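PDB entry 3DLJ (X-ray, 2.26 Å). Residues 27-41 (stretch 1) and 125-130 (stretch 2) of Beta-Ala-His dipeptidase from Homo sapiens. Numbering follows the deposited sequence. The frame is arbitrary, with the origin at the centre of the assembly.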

# COMPACT_ATOMS: atom_id res chain seq x y z
N PHE A 27 4.38 -23.57 3.79
CA PHE A 27 3.95 -22.31 3.20
C PHE A 27 4.66 -21.16 3.95
O PHE A 27 5.04 -20.20 3.35
CB PHE A 27 2.42 -22.14 3.28
CG PHE A 27 1.60 -23.04 2.32
CD1 PHE A 27 2.19 -23.73 1.27
CD2 PHE A 27 0.21 -23.14 2.48
CE1 PHE A 27 1.44 -24.51 0.40
CE2 PHE A 27 -0.55 -23.90 1.62
CZ PHE A 27 0.05 -24.60 0.58
N VAL A 28 4.82 -21.31 5.27
CA VAL A 28 5.46 -20.34 6.17
C VAL A 28 6.98 -20.32 5.98
O VAL A 28 7.61 -19.28 6.17
CB VAL A 28 5.14 -20.67 7.67
CG1 VAL A 28 6.07 -19.90 8.63
CG2 VAL A 28 3.69 -20.36 8.00
N GLN A 29 7.57 -21.45 5.60
CA GLN A 29 8.99 -21.49 5.31
C GLN A 29 9.28 -20.84 3.96
O GLN A 29 10.30 -20.18 3.82
CB GLN A 29 9.54 -22.93 5.37
CG GLN A 29 10.94 -23.09 4.83
CD GLN A 29 12.01 -22.45 5.72
OE1 GLN A 29 11.86 -22.37 6.95
NE2 GLN A 29 13.09 -22.00 5.11
N THR A 30 8.41 -21.03 2.97
CA THR A 30 8.58 -20.31 1.71
C THR A 30 8.52 -18.79 1.97
O THR A 30 9.34 -18.04 1.45
CB THR A 30 7.56 -20.70 0.66
OG1 THR A 30 7.67 -22.10 0.40
CG2 THR A 30 7.82 -19.93 -0.64
N LEU A 31 7.58 -18.35 2.79
CA LEU A 31 7.52 -16.94 3.10
C LEU A 31 8.81 -16.44 3.77
O LEU A 31 9.32 -15.38 3.43
CB LEU A 31 6.26 -16.60 3.92
CG LEU A 31 6.08 -15.13 4.31
CD1 LEU A 31 6.07 -14.22 3.08
CD2 LEU A 31 4.79 -14.95 5.16
N LYS A 32 9.32 -17.21 4.74
CA LYS A 32 10.60 -16.93 5.39
C LYS A 32 11.73 -16.75 4.35
O LYS A 32 12.52 -15.80 4.44
CB LYS A 32 10.95 -18.06 6.38
CG LYS A 32 12.25 -17.85 7.18
CD LYS A 32 12.35 -18.87 8.32
CE LYS A 32 13.26 -18.37 9.46
NZ LYS A 32 14.69 -18.71 9.22
N GLU A 33 11.77 -17.64 3.36
CA GLU A 33 12.74 -17.58 2.26
C GLU A 33 12.52 -16.39 1.35
O GLU A 33 13.49 -15.79 0.89
CB GLU A 33 12.73 -18.85 1.44
CG GLU A 33 13.28 -20.07 2.17
CD GLU A 33 12.91 -21.38 1.49
OE1 GLU A 33 13.18 -22.43 2.11
OE2 GLU A 33 12.34 -21.38 0.37
N TRP A 34 11.28 -16.03 1.05
CA TRP A 34 11.04 -14.86 0.20
C TRP A 34 11.36 -13.53 0.92
O TRP A 34 11.90 -12.64 0.32
CB TRP A 34 9.62 -14.84 -0.40
CG TRP A 34 9.42 -15.78 -1.57
CD1 TRP A 34 10.07 -16.96 -1.79
CD2 TRP A 34 8.45 -15.65 -2.63
NE1 TRP A 34 9.60 -17.56 -2.94
CE2 TRP A 34 8.61 -16.78 -3.47
CE3 TRP A 34 7.48 -14.69 -2.94
CZ2 TRP A 34 7.83 -16.97 -4.62
CZ3 TRP A 34 6.70 -14.87 -4.10
CH2 TRP A 34 6.89 -16.01 -4.92
N VAL A 35 11.04 -13.45 2.21
CA VAL A 35 11.33 -12.30 3.06
C VAL A 35 12.85 -12.04 3.23
O VAL A 35 13.28 -10.89 3.33
CB VAL A 35 10.62 -12.47 4.47
CG1 VAL A 35 11.30 -11.61 5.56
CG2 VAL A 35 9.11 -12.14 4.36
N ALA A 36 13.64 -13.11 3.26
CA ALA A 36 15.09 -13.04 3.38
C ALA A 36 15.79 -12.46 2.13
O ALA A 36 16.96 -12.09 2.18
CB ALA A 36 15.65 -14.42 3.74
N ILE A 37 15.07 -12.40 1.01
CA ILE A 37 15.57 -11.73 -0.19
C ILE A 37 15.28 -10.23 -0.01
O ILE A 37 14.14 -9.81 -0.01
CB ILE A 37 14.94 -12.28 -1.48
CG1 ILE A 37 15.14 -13.82 -1.54
CG2 ILE A 37 15.55 -11.58 -2.71
CD1 ILE A 37 14.41 -14.52 -2.67
N GLU A 38 16.33 -9.44 0.16
CA GLU A 38 16.18 -8.04 0.54
C GLU A 38 15.84 -7.16 -0.66
O GLU A 38 16.65 -6.33 -1.10
CB GLU A 38 17.44 -7.60 1.28
CG GLU A 38 17.66 -8.51 2.48
CD GLU A 38 18.79 -8.07 3.39
OE1 GLU A 38 19.22 -6.89 3.28
OE2 GLU A 38 19.24 -8.89 4.23
N SER A 39 14.61 -7.34 -1.16
CA SER A 39 14.15 -6.75 -2.43
C SER A 39 13.72 -5.28 -2.31
O SER A 39 12.65 -4.86 -2.75
CB SER A 39 13.03 -7.61 -3.03
OG SER A 39 12.03 -7.89 -2.06
N ASP A 40 14.62 -4.49 -1.74
CA ASP A 40 14.37 -3.09 -1.42
C ASP A 40 14.48 -2.23 -2.70
O ASP A 40 15.57 -2.09 -3.27
CB ASP A 40 15.38 -2.70 -0.33
CG ASP A 40 15.30 -1.25 0.11
OD1 ASP A 40 14.77 -0.40 -0.62
OD2 ASP A 40 15.83 -0.97 1.22
N SER A 41 13.35 -1.69 -3.17
CA SER A 41 13.30 -0.89 -4.40
C SER A 41 13.54 0.61 -4.19
O SER A 41 13.69 1.35 -5.16
CB SER A 41 11.95 -1.05 -5.08
OG SER A 41 10.91 -0.57 -4.24
N ASP A 125 15.35 -9.23 13.52
CA ASP A 125 16.02 -8.93 12.26
C ASP A 125 14.92 -8.84 11.17
O ASP A 125 14.25 -9.84 10.88
CB ASP A 125 17.06 -10.02 11.97
CG ASP A 125 17.80 -9.78 10.67
OD1 ASP A 125 17.29 -9.07 9.80
OD2 ASP A 125 18.90 -10.34 10.49
N PRO A 126 14.73 -7.64 10.56
CA PRO A 126 13.63 -7.40 9.60
C PRO A 126 13.53 -8.42 8.46
O PRO A 126 12.45 -8.66 7.95
CB PRO A 126 13.95 -6.01 9.02
CG PRO A 126 15.31 -5.67 9.48
CD PRO A 126 15.55 -6.43 10.75
N TYR A 127 14.66 -9.02 8.09
CA TYR A 127 14.75 -9.95 6.97
C TYR A 127 14.86 -11.41 7.40
O TYR A 127 15.12 -12.30 6.57
CB TYR A 127 15.87 -9.53 6.02
CG TYR A 127 15.58 -8.22 5.32
CD1 TYR A 127 16.28 -7.04 5.64
CD2 TYR A 127 14.56 -8.15 4.37
CE1 TYR A 127 15.99 -5.82 5.00
CE2 TYR A 127 14.26 -6.94 3.73
CZ TYR A 127 14.96 -5.79 4.05
OH TYR A 127 14.63 -4.63 3.39
N VAL A 128 14.65 -11.66 8.68
CA VAL A 128 14.56 -13.05 9.19
C VAL A 128 13.13 -13.21 9.73
O VAL A 128 12.84 -12.70 10.81
CB VAL A 128 15.58 -13.35 10.33
CG1 VAL A 128 15.38 -14.77 10.88
CG2 VAL A 128 17.03 -13.15 9.86
N LEU A 129 12.26 -13.90 8.98
CA LEU A 129 10.87 -14.13 9.44
C LEU A 129 10.91 -14.84 10.79
O LEU A 129 11.49 -15.91 10.91
CB LEU A 129 10.02 -14.92 8.42
CG LEU A 129 8.49 -14.98 8.59
CD1 LEU A 129 7.80 -13.69 8.09
CD2 LEU A 129 7.88 -16.22 7.90
N THR A 130 10.34 -14.21 11.82
CA THR A 130 10.36 -14.73 13.18
C THR A 130 8.91 -14.86 13.66
O THR A 130 8.14 -13.89 13.62
CB THR A 130 11.18 -13.75 14.12
OG1 THR A 130 12.47 -13.48 13.55
CG2 THR A 130 11.36 -14.31 15.53
O HOH W 1 13.38 -14.62 6.42
O HOH W 2 16.15 -2.49 3.44

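No direct hydrogen bond joins the two stretches; the polar links between them run through two ordered waters. Water 1 lies where the backbones come close, with CA atoms 4.9 Å apart for K32 and L129 and 4.7 Å for A36 and Y127. It donates to K32 O at 2.5 Å and to Y127 O at 2.9 Å, and accepts from L129 N at 2.9 Å, so a single molecule serves three backbone groups. K32 O also accepts a backbone hydrogen bond from A36 N (3.1 Å). Beside this bridge, A36 CA approaches Y127 O at 3.3 Å, with an angle of 138° at the hydrogen, consistent with a CA-H...O contact; A36 CB also touches the same oxygen, at 3.6 Å from Y127 O.

Y127 and L129 contribute most of the buried surface on their side, within a total of 525 Å². The Y127 ring (chi1 -67°, m) has E38 over one face: E38 CG lies 3.6 Å from the ring centroid and 14° off its normal, a CH-pi geometry that uses the aliphatic part of an acidic side chain. At the ring edge, near its plane, V35 O is 3.2 Å from Y127 CD2. The hydroxyl reaches water 2, with Y127 OH 2.6 Å from the water oxygen, and that water donates to D40 OD2 at 2.7 Å. Tyrosine thus combines a packing surface with a polar tip.

L129 points its CA-to-CB bond toward the helix. Its CD2 lies 4.2 Å from both V28 CG1 and L31 CG, while L129 CD1 is 4.2 Å from V35 CG2, so the branched leucine meets three apolar residues. K32 adds its methylenes, with K32 CB 3.9 Å from L129 CB.

A type I turn from D125 to V128 shapes the second stretch, closed by V128 N to D125 O (2.9 Å) and supported by Y127 N to D125 OD1 (3.1 Å).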